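PDB 2Q18: 2-dehydro-3-deoxy-D-arabinonate dehydratase from Sulfolobus solfataricus, which catalyses the metal-dependent dehydration of 2-dehydro-3-deoxy-D-arabinonate to 2,5-dioxopentanoate in a pentose oxidation pathway leading to 2-oxoglutarate. Local coordinates for residues F4-R9 with Q54-S59. Sequence-based numbering, arbitrary orientation.
Sequences FRVVKR and QSLLKS
Leu56 reaches from helix 53-59 to strand 2-8 with one methyl, CD1, which meets both Phe4 and Val6. Leu56 CD1 lies 3.8 Å from Phe4 CE2, approaching the ring obliquely, and 3.9 Å from Val6 CG1. Leu56 crosses both side chains at about a right angle, its CD1 methyl touching two residues that point from the same side of the strand. With CG1 anti to its carbonyl carbon and beside the backbone N (chi1 -54°), Val6 turns this branch to the methyl. The touch is small and wholly apolar, burying 91 Å² in all, with the CA atoms of Val6 and Leu56 9.1 Å apart.

All of this belongs to the small N-terminal region of an FAH-family chain, away from the metal and substrate sites, where helix 53-59 packs against strand 2-8 and, through Leu56, against strands 61-62 and 65-67. More apolar groups close in here: Ile65 touches both Val6 and Leu56, Ile62 packs on Leu56, and Tyr15 and Tyr53 meet the Phe4 ring.

Polar bonds lie elsewhere. Arg5 points away from the helix, its NH2 in a salt bridge with Asp72, while Lys8 NZ pairs with Asp27 of a second subunit.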
# COMPACT_ATOMS: atom_id res chain seq x y z
N PHE A 4 -20.95 -1.04 -14.88
CA PHE A 4 -20.57 -2.44 -14.81
C PHE A 4 -19.07 -2.60 -14.59
O PHE A 4 -18.32 -1.63 -14.68
CB PHE A 4 -21.08 -3.23 -16.04
CG PHE A 4 -20.50 -2.79 -17.37
CD1 PHE A 4 -21.01 -1.68 -18.03
CD2 PHE A 4 -19.48 -3.53 -17.98
CE1 PHE A 4 -20.49 -1.28 -19.27
CE2 PHE A 4 -18.96 -3.14 -19.22
CZ PHE A 4 -19.47 -2.01 -19.87
N ARG A 5 -18.65 -3.83 -14.29
CA ARG A 5 -17.25 -4.10 -14.01
C ARG A 5 -16.86 -5.44 -14.62
O ARG A 5 -17.64 -6.39 -14.63
CB ARG A 5 -16.99 -4.09 -12.50
CG ARG A 5 -15.50 -4.13 -12.09
CD ARG A 5 -15.33 -3.96 -10.58
NE ARG A 5 -15.98 -5.03 -9.82
CZ ARG A 5 -15.68 -5.37 -8.57
NH1 ARG A 5 -14.74 -4.71 -7.90
NH2 ARG A 5 -16.33 -6.36 -7.98
N VAL A 6 -15.64 -5.48 -15.16
CA VAL A 6 -15.07 -6.71 -15.69
C VAL A 6 -13.82 -7.07 -14.91
O VAL A 6 -13.17 -6.20 -14.31
CB VAL A 6 -14.73 -6.61 -17.22
CG1 VAL A 6 -15.94 -6.15 -18.02
CG2 VAL A 6 -13.53 -5.67 -17.46
N VAL A 7 -13.49 -8.36 -14.90
CA VAL A 7 -12.20 -8.82 -14.42
C VAL A 7 -11.37 -9.22 -15.65
O VAL A 7 -11.88 -9.87 -16.57
CB VAL A 7 -12.34 -9.96 -13.35
CG1 VAL A 7 -13.03 -11.20 -13.93
CG2 VAL A 7 -10.98 -10.32 -12.75
N LYS A 8 -10.11 -8.80 -15.66
CA LYS A 8 -9.23 -8.97 -16.80
C LYS A 8 -7.83 -9.27 -16.28
O LYS A 8 -7.24 -8.44 -15.58
CB LYS A 8 -9.22 -7.68 -17.64
CG LYS A 8 -8.29 -7.69 -18.85
CD LYS A 8 -8.21 -6.29 -19.44
CE LYS A 8 -7.64 -6.29 -20.84
NZ LYS A 8 -7.66 -4.91 -21.40
N ARG A 9 -7.33 -10.46 -16.60
CA ARG A 9 -6.01 -10.91 -16.15
C ARG A 9 -5.82 -10.67 -14.64
O ARG A 9 -4.74 -10.26 -14.20
CB ARG A 9 -4.90 -10.23 -16.96
CG ARG A 9 -5.09 -10.31 -18.48
CD ARG A 9 -4.07 -9.44 -19.20
NE ARG A 9 -2.70 -9.81 -18.82
CZ ARG A 9 -1.90 -10.57 -19.56
NH1 ARG A 9 -0.68 -10.86 -19.12
NH2 ARG A 9 -2.30 -11.03 -20.74
N GLN A 54 -23.38 -5.24 -24.84
CA GLN A 54 -24.46 -6.19 -25.15
C GLN A 54 -23.96 -7.63 -25.24
O GLN A 54 -24.63 -8.53 -24.74
CB GLN A 54 -25.21 -5.79 -26.43
CG GLN A 54 -26.02 -4.49 -26.32
CD GLN A 54 -27.12 -4.52 -25.26
OE1 GLN A 54 -27.48 -3.48 -24.71
NE2 GLN A 54 -27.66 -5.71 -24.98
N SER A 55 -22.79 -7.83 -25.84
CA SER A 55 -22.17 -9.16 -25.89
C SER A 55 -21.75 -9.66 -24.52
O SER A 55 -21.93 -10.85 -24.22
CB SER A 55 -20.95 -9.18 -26.82
OG SER A 55 -21.35 -9.14 -28.17
N LEU A 56 -21.20 -8.78 -23.69
CA LEU A 56 -20.83 -9.13 -22.31
C LEU A 56 -22.04 -9.61 -21.52
O LEU A 56 -21.95 -10.58 -20.77
CB LEU A 56 -20.17 -7.95 -21.58
CG LEU A 56 -18.68 -7.68 -21.80
CD1 LEU A 56 -18.28 -6.40 -21.07
CD2 LEU A 56 -17.81 -8.85 -21.36
N LEU A 57 -23.17 -8.93 -21.69
CA LEU A 57 -24.43 -9.33 -21.05
C LEU A 57 -24.85 -10.75 -21.44
O LEU A 57 -25.28 -11.53 -20.59
CB LEU A 57 -25.55 -8.35 -21.39
CG LEU A 57 -25.47 -6.90 -20.89
CD1 LEU A 57 -26.67 -6.12 -21.39
CD2 LEU A 57 -25.36 -6.82 -19.37
N LYS A 58 -24.70 -11.08 -22.72
CA LYS A 58 -25.16 -12.37 -23.26
C LYS A 58 -24.14 -13.49 -23.09
O LYS A 58 -24.50 -14.61 -22.71
CB LYS A 58 -25.53 -12.23 -24.74
CG LYS A 58 -26.78 -11.41 -25.00
CD LYS A 58 -26.84 -10.92 -26.44
CE LYS A 58 -27.97 -9.91 -26.62
NZ LYS A 58 -27.85 -9.11 -27.88
N SER A 59 -22.88 -13.18 -23.36
CA SER A 59 -21.82 -14.19 -23.39
C SER A 59 -20.88 -14.18 -22.18
O SER A 59 -20.03 -15.07 -22.05
CB SER A 59 -21.03 -14.07 -24.69
OG SER A 59 -21.88 -14.18 -25.82